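Local coordinates for protein arginine decarboxylase (Campylobacter jejuni subsp. jejuni, PDB 3NZP) that probably catalyses the pyridoxal-phosphate-dependent decarboxylation of arginine to agmatine, a step in polyamine and spermidine biosynthesis, at residues K68-F73 with D298-L303; A251-T256 with E308-L313; Y63-K68 with T291-A296. One frame throughout, in Å; residues are numbered along the deposited sequence.

Contact 1: K68-F73 with D298-L303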
loop_
_atom_site.group_PDB
_atom_site.type_symbol
_atom_site.label_atom_id
_atom_site.label_comp_id
_atom_site.label_asym_id
_atom_site.label_seq_id
_atom_site.Cartn_x
_atom_site.Cartn_y
_atom_site.Cartn_z
ATOM N N LYS B 68 -31.246 -21.156 -4.177
ATOM C CA LYS B 68 -32.227 -21.438 -3.149
ATOM C C LYS B 68 -33.072 -20.191 -2.913
ATOM O O LYS B 68 -34.252 -20.282 -2.595
ATOM C CB LYS B 68 -31.525 -21.890 -1.864
ATOM C CG LYS B 68 -30.747 -23.177 -2.095
ATOM C CD LYS B 68 -30.427 -23.938 -0.825
ATOM C CE LYS B 68 -29.359 -23.264 -0.003
ATOM N NZ LYS B 68 -29.012 -24.110 1.174
ATOM N N ALA B 69 -32.483 -19.021 -3.092
ATOM C CA ALA B 69 -33.224 -17.795 -2.901
ATOM C C ALA B 69 -34.182 -17.605 -4.054
ATOM O O ALA B 69 -35.295 -17.117 -3.877
ATOM C CB ALA B 69 -32.284 -16.607 -2.828
ATOM N N ARG B 70 -33.763 -17.977 -5.252
ATOM C CA ARG B 70 -34.645 -17.806 -6.389
ATOM C C ARG B 70 -35.836 -18.730 -6.321
ATOM O O ARG B 70 -36.948 -18.335 -6.658
ATOM C CB ARG B 70 -33.889 -18.013 -7.691
ATOM C CG ARG B 70 -33.238 -16.746 -8.188
ATOM C CD ARG B 70 -32.920 -16.889 -9.642
ATOM N NE ARG B 70 -32.126 -18.084 -9.847
ATOM C CZ ARG B 70 -32.054 -18.739 -10.996
ATOM N NH1 ARG B 70 -31.292 -19.823 -11.093
ATOM N NH2 ARG B 70 -32.752 -18.313 -12.040
ATOM N N LYS B 71 -35.614 -19.959 -5.872
ATOM C CA LYS B 71 -36.703 -20.926 -5.781
ATOM C C LYS B 71 -37.705 -20.534 -4.713
ATOM O O LYS B 71 -38.912 -20.708 -4.892
ATOM C CB LYS B 71 -36.147 -22.325 -5.494
ATOM C CG LYS B 71 -35.387 -22.935 -6.676
ATOM C CD LYS B 71 -36.302 -23.102 -7.899
ATOM C CE LYS B 71 -35.602 -23.778 -9.078
ATOM N NZ LYS B 71 -36.573 -24.160 -10.142
ATOM N N GLU B 72 -37.200 -20.000 -3.604
ATOM C CA GLU B 72 -38.058 -19.590 -2.504
ATOM C C GLU B 72 -39.114 -18.636 -3.019
ATOM O O GLU B 72 -40.292 -18.845 -2.800
ATOM C CB GLU B 72 -37.251 -18.909 -1.403
ATOM C CG GLU B 72 -38.043 -18.707 -0.130
ATOM C CD GLU B 72 -37.344 -17.805 0.872
ATOM O OE1 GLU B 72 -36.188 -18.106 1.244
ATOM O OE2 GLU B 72 -37.951 -16.798 1.296
ATOM N N PHE B 73 -38.710 -17.589 -3.720
ATOM C CA PHE B 73 -39.704 -16.656 -4.218
ATOM C C PHE B 73 -40.081 -16.938 -5.661
ATOM O O PHE B 73 -40.637 -16.076 -6.333
ATOM C CB PHE B 73 -39.195 -15.228 -4.094
ATOM C CG PHE B 73 -38.601 -14.927 -2.763
ATOM C CD1 PHE B 73 -37.331 -15.384 -2.440
ATOM C CD2 PHE B 73 -39.316 -14.211 -1.819
ATOM C CE1 PHE B 73 -36.782 -15.133 -1.196
ATOM C CE2 PHE B 73 -38.777 -13.954 -0.571
ATOM C CZ PHE B 73 -37.506 -14.416 -0.260
ATOM N N ASP B 298 -32.830 -10.932 -0.246
ATOM C CA ASP B 298 -33.129 -9.526 -0.462
ATOM C C ASP B 298 -33.066 -9.159 -1.941
ATOM O O ASP B 298 -33.958 -8.488 -2.453
ATOM C CB ASP B 298 -32.186 -8.650 0.352
ATOM C CG ASP B 298 -32.531 -8.655 1.820
ATOM O OD1 ASP B 298 -31.747 -8.123 2.645
ATOM O OD2 ASP B 298 -33.600 -9.196 2.155
ATOM N N VAL B 299 -32.023 -9.600 -2.637
ATOM C CA VAL B 299 -31.900 -9.277 -4.054
ATOM C C VAL B 299 -33.073 -9.815 -4.845
ATOM O O VAL B 299 -33.741 -9.074 -5.568
ATOM C CB VAL B 299 -30.584 -9.832 -4.668
ATOM C CG1 VAL B 299 -30.554 -9.597 -6.180
ATOM C CG2 VAL B 299 -29.389 -9.157 -4.019
ATOM N N VAL B 300 -33.343 -11.104 -4.692
ATOM C CA VAL B 300 -34.434 -11.726 -5.423
ATOM C C VAL B 300 -35.787 -11.117 -5.093
ATOM O O VAL B 300 -36.634 -10.951 -5.968
ATOM C CB VAL B 300 -34.494 -13.214 -5.134
ATOM C CG1 VAL B 300 -35.661 -13.827 -5.874
ATOM C CG2 VAL B 300 -33.199 -13.860 -5.552
ATOM N N PHE B 301 -35.992 -10.785 -3.828
ATOM C CA PHE B 301 -37.262 -10.210 -3.417
ATOM C C PHE B 301 -37.458 -8.808 -3.980
ATOM O O PHE B 301 -38.430 -8.559 -4.685
ATOM C CB PHE B 301 -37.344 -10.200 -1.896
ATOM C CG PHE B 301 -38.656 -9.723 -1.353
ATOM C CD1 PHE B 301 -38.882 -8.366 -1.130
ATOM C CD2 PHE B 301 -39.647 -10.634 -1.003
ATOM C CE1 PHE B 301 -40.072 -7.927 -0.551
ATOM C CE2 PHE B 301 -40.838 -10.205 -0.427
ATOM C CZ PHE B 301 -41.052 -8.849 -0.198
ATOM N N ILE B 302 -36.533 -7.902 -3.682
ATOM C CA ILE B 302 -36.634 -6.532 -4.168
ATOM C C ILE B 302 -36.926 -6.485 -5.662
ATOM O O ILE B 302 -37.794 -5.737 -6.119
ATOM C CB ILE B 302 -35.332 -5.740 -3.936
ATOM C CG1 ILE B 302 -34.926 -5.778 -2.459
ATOM C CG2 ILE B 302 -35.528 -4.293 -4.396
ATOM C CD1 ILE B 302 -35.900 -5.078 -1.536
ATOM N N LEU B 303 -36.194 -7.284 -6.429
ATOM C CA LEU B 303 -36.388 -7.288 -7.873
ATOM C C LEU B 303 -37.754 -7.843 -8.263
ATOM O O LEU B 303 -38.452 -7.251 -9.083
ATOM C CB LEU B 303 -35.272 -8.072 -8.563
ATOM C CG LEU B 303 -33.870 -7.460 -8.443
ATOM C CD1 LEU B 303 -32.884 -8.385 -9.134
ATOM C CD2 LEU B 303 -33.833 -6.063 -9.057
#
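The side chains of Phe73 and Phe301 cross at about a right angle where helix 52-72 gives way to loop. The ring pair is oblique, its planes 77° apart and its centroids separated by 5.7 Å. Two neighbouring rim atoms of Phe73, CE2 and CD2, meet Phe301 CD2 at the edge of the Phe301 ring, the nearer being CE2 at 3.5 Å. Phe301 CG is anti to its backbone N (chi1 -176°), and chi2 (-88°) then turns CD2 to Phe73. Glu72 CG lies over one face of the Phe73 ring and Phe301 CB over the opposite face, both offset toward the rim.

Val300 points at the other helix and divides its two methyls among three neighbours. CG1 takes the Phe73 side, 4.1 Å from Phe73 CD1, and also lies near the carbonyl oxygen of Ala69. CG2 packs against the methyl of Ala69, with 4.0 Å between Val300 CG2 and Ala69 CB, and against Arg70 CG at 3.9 Å. Arg70 crosses the valine at about a right angle and offers it only the base of its chain; its guanidinium leads away to Gly77 O and Asn67 OD1. Apart from the Ala69 carbonyl oxygen, the touching atoms are all carbon, a patch of helix-on-helix packing in the shell of the barrel domain. Tyr75, in the loop after helix 52-72, touches Arg70 and Val300, Lys304 bonds to Phe73 O, and Val300 also rests on Ile317 of barrel strand 316-319.

Contact 2: A251-T256 with E308-L313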
loop_
_atom_site.group_PDB
_atom_site.type_symbol
_atom_site.label_atom_id
_atom_site.label_comp_id
_atom_site.label_asym_id
_atom_site.label_seq_id
_atom_site.Cartn_x
_atom_site.Cartn_y
_atom_site.Cartn_z
ATOM N N ALA B 251 -32.004 1.079 -8.586
ATOM C CA ALA B 251 -31.559 0.496 -9.844
ATOM C C ALA B 251 -32.679 -0.303 -10.509
ATOM O O ALA B 251 -32.866 -0.233 -11.727
ATOM C CB ALA B 251 -30.341 -0.387 -9.608
ATOM N N GLY B 252 -33.427 -1.054 -9.703
ATOM C CA GLY B 252 -34.526 -1.856 -10.222
ATOM C C GLY B 252 -35.540 -1.019 -10.986
ATOM O O GLY B 252 -36.059 -1.440 -12.015
ATOM N N ASN B 253 -35.831 0.175 -10.489
ATOM C CA ASN B 253 -36.776 1.043 -11.164
ATOM C C ASN B 253 -36.164 1.645 -12.415
ATOM O O ASN B 253 -36.853 1.836 -13.407
ATOM C CB ASN B 253 -37.261 2.139 -10.214
ATOM C CG ASN B 253 -38.352 1.645 -9.279
ATOM O OD1 ASN B 253 -39.513 1.525 -9.671
ATOM N ND2 ASN B 253 -37.979 1.334 -8.047
ATOM N N ILE B 254 -34.870 1.945 -12.379
ATOM C CA ILE B 254 -34.202 2.504 -13.555
ATOM C C ILE B 254 -34.295 1.442 -14.646
ATOM O O ILE B 254 -34.573 1.741 -15.805
ATOM C CB ILE B 254 -32.702 2.836 -13.262
ATOM C CG1 ILE B 254 -32.609 4.042 -12.325
ATOM C CG2 ILE B 254 -31.957 3.154 -14.546
ATOM C CD1 ILE B 254 -31.214 4.490 -12.037
ATOM N N TYR B 255 -34.070 0.194 -14.258
ATOM C CA TYR B 255 -34.148 -0.928 -15.179
ATOM C C TYR B 255 -35.505 -0.960 -15.881
ATOM O O TYR B 255 -35.569 -0.934 -17.104
ATOM C CB TYR B 255 -33.940 -2.223 -14.411
ATOM C CG TYR B 255 -34.458 -3.444 -15.117
ATOM C CD1 TYR B 255 -33.779 -3.987 -16.202
ATOM C CD2 TYR B 255 -35.610 -4.082 -14.672
ATOM C CE1 TYR B 255 -34.238 -5.148 -16.818
ATOM C CE2 TYR B 255 -36.075 -5.235 -15.276
ATOM C CZ TYR B 255 -35.386 -5.767 -16.342
ATOM O OH TYR B 255 -35.829 -6.940 -16.910
ATOM N N THR B 256 -36.588 -1.021 -15.108
ATOM C CA THR B 256 -37.929 -1.059 -15.694
ATOM C C THR B 256 -38.188 0.160 -16.579
ATOM O O THR B 256 -38.632 0.018 -17.715
ATOM C CB THR B 256 -39.056 -1.137 -14.612
ATOM O OG1 THR B 256 -38.979 -0.005 -13.738
ATOM C CG2 THR B 256 -38.936 -2.412 -13.795
ATOM N N GLU B 308 -42.984 -7.024 -10.572
ATOM C CA GLU B 308 -44.426 -7.185 -10.490
ATOM C C GLU B 308 -45.120 -5.831 -10.537
ATOM O O GLU B 308 -46.008 -5.625 -11.351
ATOM C CB GLU B 308 -44.807 -7.938 -9.223
ATOM C CG GLU B 308 -44.189 -9.315 -9.144
ATOM C CD GLU B 308 -44.686 -10.119 -7.949
ATOM O OE1 GLU B 308 -44.792 -9.543 -6.837
ATOM O OE2 GLU B 308 -44.960 -11.334 -8.128
ATOM N N GLN B 309 -44.707 -4.904 -9.681
ATOM C CA GLN B 309 -45.318 -3.582 -9.659
ATOM C C GLN B 309 -45.392 -2.974 -11.049
ATOM O O GLN B 309 -46.465 -2.593 -11.510
ATOM C CB GLN B 309 -44.545 -2.632 -8.747
ATOM C CG GLN B 309 -45.020 -1.187 -8.846
ATOM C CD GLN B 309 -44.217 -0.240 -7.982
ATOM O OE1 GLN B 309 -42.986 -0.183 -8.086
ATOM N NE2 GLN B 309 -44.903 0.514 -7.126
ATOM N N LYS B 310 -44.251 -2.878 -11.718
ATOM C CA LYS B 310 -44.207 -2.310 -13.053
ATOM C C LYS B 310 -44.653 -3.359 -14.057
ATOM O O LYS B 310 -44.602 -3.139 -15.266
ATOM C CB LYS B 310 -42.784 -1.856 -13.375
ATOM C CG LYS B 310 -42.173 -0.916 -12.346
ATOM C CD LYS B 310 -43.012 0.342 -12.176
ATOM C CE LYS B 310 -42.225 1.481 -11.510
ATOM N NZ LYS B 310 -41.037 1.987 -12.301
ATOM N N LYS B 311 -45.104 -4.499 -13.540
ATOM C CA LYS B 311 -45.555 -5.634 -14.364
ATOM C C LYS B 311 -44.690 -5.815 -15.597
ATOM O O LYS B 311 -45.181 -5.934 -16.719
ATOM C CB LYS B 311 -47.034 -5.495 -14.747
ATOM C CG LYS B 311 -47.440 -4.141 -15.254
ATOM C CD LYS B 311 -48.952 -3.994 -15.252
ATOM C CE LYS B 311 -49.352 -2.603 -15.729
ATOM N NZ LYS B 311 -50.827 -2.429 -15.796
ATOM N N ASP B 312 -43.383 -5.836 -15.349
ATOM C CA ASP B 312 -42.379 -6.010 -16.384
ATOM C C ASP B 312 -41.691 -7.345 -16.168
ATOM O O ASP B 312 -42.093 -8.142 -15.312
ATOM C CB ASP B 312 -41.368 -4.875 -16.317
ATOM C CG ASP B 312 -40.787 -4.537 -17.674
ATOM O OD1 ASP B 312 -40.439 -3.354 -17.882
ATOM O OD2 ASP B 312 -40.683 -5.445 -18.532
ATOM N N LEU B 313 -40.646 -7.576 -16.948
ATOM C CA LEU B 313 -39.881 -8.820 -16.888
ATOM C C LEU B 313 -38.858 -8.887 -15.759
ATOM O O LEU B 313 -38.012 -8.002 -15.623
ATOM C CB LEU B 313 -39.165 -9.025 -18.222
ATOM C CG LEU B 313 -38.163 -10.164 -18.227
ATOM C CD1 LEU B 313 -38.906 -11.478 -18.076
ATOM C CD2 LEU B 313 -37.360 -10.127 -19.509
HETATM O O HOH W 1 -40.503 0.230 -6.089
#
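Lys310 reaches across to helix 242-260 with CB, CG, CE and NZ, meeting Thr256 at about a right angle. Its CB starts the packing against the threonine, 3.9 Å from Thr256 CG2, and CG continues it, 3.6 Å from Thr256 OG1. The chain bends at chi2 (-58°), and farther out CE comes near Asn253 OD1. The ammonium NZ then donates two hydrogen bonds, 3.1 Å to Asn253 OD1 and 3.2 Å to Thr256 OG1. The first lies in the amide plane, on a lone pair of the oxygen. Thr256 OG1 in turn donates to Asn253 O one turn back in its own helix, 2.8 Å away, which fixes the hydroxyl hydrogen and leaves the oxygen turned to receive the lysine.

The backbone that presents Lys310 is a Schellman motif closing helix 292-309: Lys311, with positive phi, is the C-prime residue, and Lys311 N bonds to Glu308 O while Asp312 N bonds to Ala307 O. Both helices belong to the shell of the eight-stranded alpha/beta barrel.

Beyond the turn, Tyr255 OH donates to Leu313 O at 2.7 Å; the carbonyl oxygen sits at the edge of the ring, near its plane, whereas the hydroxyl stands 35° out of the plane of the carbonyl. Asp312 OD2 accepts from Leu313 N, the backbone of the next residue. A water takes a weak bond from Asn253 ND2 and donates to Gln309 OE1, while Gln309 NE2 bonds to Leu394 O of the second subunit, whose Gly395 packs on Asn253, Gln309 and Lys310.

Contact 3: Y63-K68 with T291-A296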
loop_
_atom_site.group_PDB
_atom_site.type_symbol
_atom_site.label_atom_id
_atom_site.label_comp_id
_atom_site.label_asym_id
_atom_site.label_seq_id
_atom_site.Cartn_x
_atom_site.Cartn_y
_atom_site.Cartn_z
ATOM N N TYR B 63 -23.564 -19.610 -5.857
ATOM C CA TYR B 63 -24.639 -20.137 -6.690
ATOM C C TYR B 63 -25.674 -20.873 -5.833
ATOM O O TYR B 63 -26.882 -20.779 -6.076
ATOM C CB TYR B 63 -24.067 -21.064 -7.758
ATOM C CG TYR B 63 -23.541 -20.298 -8.932
ATOM C CD1 TYR B 63 -22.268 -19.733 -8.922
ATOM C CD2 TYR B 63 -24.348 -20.083 -10.038
ATOM C CE1 TYR B 63 -21.816 -18.968 -10.000
ATOM C CE2 TYR B 63 -23.915 -19.326 -11.109
ATOM C CZ TYR B 63 -22.653 -18.772 -11.087
ATOM O OH TYR B 63 -22.270 -18.021 -12.173
ATOM N N GLY B 64 -25.189 -21.585 -4.819
ATOM C CA GLY B 64 -26.071 -22.315 -3.929
ATOM C C GLY B 64 -27.125 -21.429 -3.291
ATOM O O GLY B 64 -28.317 -21.707 -3.388
ATOM N N ASN B 65 -26.692 -20.350 -2.653
ATOM C CA ASN B 65 -27.627 -19.449 -2.006
ATOM C C ASN B 65 -28.552 -18.716 -2.958
ATOM O O ASN B 65 -29.746 -18.609 -2.704
ATOM C CB ASN B 65 -26.884 -18.420 -1.168
ATOM C CG ASN B 65 -26.429 -18.980 0.138
ATOM O OD1 ASN B 65 -25.468 -19.736 0.192
ATOM N ND2 ASN B 65 -27.138 -18.635 1.213
ATOM N N PHE B 66 -28.005 -18.196 -4.045
ATOM C CA PHE B 66 -28.836 -17.468 -4.976
ATOM C C PHE B 66 -29.846 -18.383 -5.644
ATOM O O PHE B 66 -30.930 -17.943 -6.026
ATOM C CB PHE B 66 -27.983 -16.721 -6.015
ATOM C CG PHE B 66 -27.715 -15.292 -5.643
ATOM C CD1 PHE B 66 -28.658 -14.311 -5.899
ATOM C CD2 PHE B 66 -26.552 -14.939 -4.968
ATOM C CE1 PHE B 66 -28.458 -12.995 -5.483
ATOM C CE2 PHE B 66 -26.336 -13.630 -4.545
ATOM C CZ PHE B 66 -27.290 -12.652 -4.800
ATOM N N ASN B 67 -29.529 -19.663 -5.775
ATOM C CA ASN B 67 -30.502 -20.539 -6.396
ATOM C C ASN B 67 -31.621 -20.839 -5.409
ATOM O O ASN B 67 -32.801 -20.758 -5.748
ATOM C CB ASN B 67 -29.845 -21.817 -6.900
ATOM C CG ASN B 67 -29.146 -21.605 -8.216
ATOM O OD1 ASN B 67 -29.570 -20.759 -9.019
ATOM N ND2 ASN B 67 -28.079 -22.364 -8.459
ATOM N N LYS B 68 -31.246 -21.156 -4.177
ATOM C CA LYS B 68 -32.227 -21.438 -3.149
ATOM C C LYS B 68 -33.072 -20.191 -2.913
ATOM O O LYS B 68 -34.252 -20.282 -2.595
ATOM C CB LYS B 68 -31.525 -21.890 -1.864
ATOM C CG LYS B 68 -30.747 -23.177 -2.095
ATOM C CD LYS B 68 -30.427 -23.938 -0.825
ATOM C CE LYS B 68 -29.359 -23.264 -0.003
ATOM N NZ LYS B 68 -29.012 -24.110 1.174
ATOM N N THR B 291 -26.353 -12.070 6.372
ATOM C CA THR B 291 -25.830 -13.375 5.872
ATOM C C THR B 291 -25.876 -13.449 4.342
ATOM O O THR B 291 -26.534 -12.636 3.697
ATOM C CB THR B 291 -26.649 -14.555 6.428
ATOM O OG1 THR B 291 -27.914 -14.618 5.761
ATOM C CG2 THR B 291 -26.877 -14.388 7.916
ATOM N N LEU B 292 -25.189 -14.424 3.759
ATOM C CA LEU B 292 -25.195 -14.547 2.306
ATOM C C LEU B 292 -26.631 -14.762 1.831
ATOM O O LEU B 292 -27.091 -14.110 0.890
ATOM C CB LEU B 292 -24.329 -15.728 1.853
ATOM C CG LEU B 292 -23.750 -15.657 0.434
ATOM C CD1 LEU B 292 -23.323 -17.051 0.009
ATOM C CD2 LEU B 292 -24.768 -15.113 -0.547
ATOM N N ARG B 293 -27.337 -15.671 2.502
ATOM C CA ARG B 293 -28.721 -15.988 2.162
ATOM C C ARG B 293 -29.595 -14.739 2.240
ATOM O O ARG B 293 -30.457 -14.521 1.385
ATOM C CB ARG B 293 -29.259 -17.085 3.099
ATOM C CG ARG B 293 -30.650 -17.607 2.742
ATOM C CD ARG B 293 -30.712 -18.063 1.295
ATOM N NE ARG B 293 -32.072 -18.338 0.829
ATOM C CZ ARG B 293 -32.702 -19.503 0.952
ATOM N NH1 ARG B 293 -33.937 -19.624 0.488
ATOM N NH2 ARG B 293 -32.104 -20.543 1.525
ATOM N N GLU B 294 -29.357 -13.922 3.263
ATOM C CA GLU B 294 -30.108 -12.687 3.445
ATOM C C GLU B 294 -29.865 -11.777 2.241
ATOM O O GLU B 294 -30.794 -11.196 1.670
ATOM C CB GLU B 294 -29.674 -11.988 4.729
ATOM C CG GLU B 294 -30.425 -10.707 4.980
ATOM C CD GLU B 294 -30.204 -10.142 6.375
ATOM O OE1 GLU B 294 -30.873 -9.141 6.706
ATOM O OE2 GLU B 294 -29.374 -10.685 7.138
ATOM N N TYR B 295 -28.601 -11.666 1.853
ATOM C CA TYR B 295 -28.227 -10.851 0.711
ATOM C C TYR B 295 -28.959 -11.383 -0.521
ATOM O O TYR B 295 -29.585 -10.622 -1.261
ATOM C CB TYR B 295 -26.711 -10.904 0.529
ATOM C CG TYR B 295 -26.194 -10.208 -0.701
ATOM C CD1 TYR B 295 -25.912 -10.925 -1.856
ATOM C CD2 TYR B 295 -25.988 -8.839 -0.712
ATOM C CE1 TYR B 295 -25.436 -10.292 -2.992
ATOM C CE2 TYR B 295 -25.516 -8.192 -1.840
ATOM C CZ TYR B 295 -25.242 -8.924 -2.982
ATOM O OH TYR B 295 -24.795 -8.294 -4.129
ATOM N N ALA B 296 -28.902 -12.692 -0.730
ATOM C CA ALA B 296 -29.576 -13.286 -1.876
ATOM C C ALA B 296 -31.094 -13.097 -1.799
ATOM O O ALA B 296 -31.706 -12.600 -2.748
ATOM C CB ALA B 296 -29.222 -14.777 -1.995
#
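Phe66 lays the face of its ring under the methyl of Ala296: Ala296 CB stands 3.8 Å from the ring centroid and 1° off the normal, a CH-pi contact over the centre. At its far rim the same ring meets Tyr295, Phe66 CZ lying 3.5 Å from Tyr295 CE1. The two rings touch rim to rim, their planes 83° apart, neither covering the other. The Tyr295 side chain lies about 9 Å from the bound pyridoxal phosphate.

On the other flank Asn65 packs its CB against both methyls of Leu292, and its amide lies beside the base of Arg293. The arginine chain bends at chi2, and farther out one face of the guanidinium, toward its rim, lies against Lys68 CB, 3.7 Å from Arg293 NH2. That group is held by a salt bridge from NH1 to Glu72 and a hydrogen bond from NE to Asn297 OD1. Thr291 and Glu294 form a capping box that starts helix 292-309, Glu294 N donating to Thr291 OG1 at 3.0 Å.

The two helix segments cross at -46° with axes 8.7 Å apart. On the barrel side Phe66 stacks on Phe79 of strand 79-84 and touches Ile317 and Ile319 of strand 316-319.

How the contacts relate
All three contacts use helix 292-309: contact 3 takes its start, contact 1 its middle and contact 2 its end with the turn that follows. Contacts 1 and 3 also share helix 52-72 and Lys68; their centres are about 8 Å apart and they touch, through the Glu72-Arg293 salt bridge and Ala69 CB packed on Ala296 CB. Contact 2 turns to helix 242-260 instead, its centre about 15 Å from contact 1's and about 21 Å from contact 3's. Along the chain the order is 63-68, 68-73, 251-256, 291-296, 298-303, 308-313. Helix 292-309 precedes the last barrel strand, 316-319, and helix 52-72 the first, 79-84, so contacts 1 and 3 lie where the closed barrel brings its ends together.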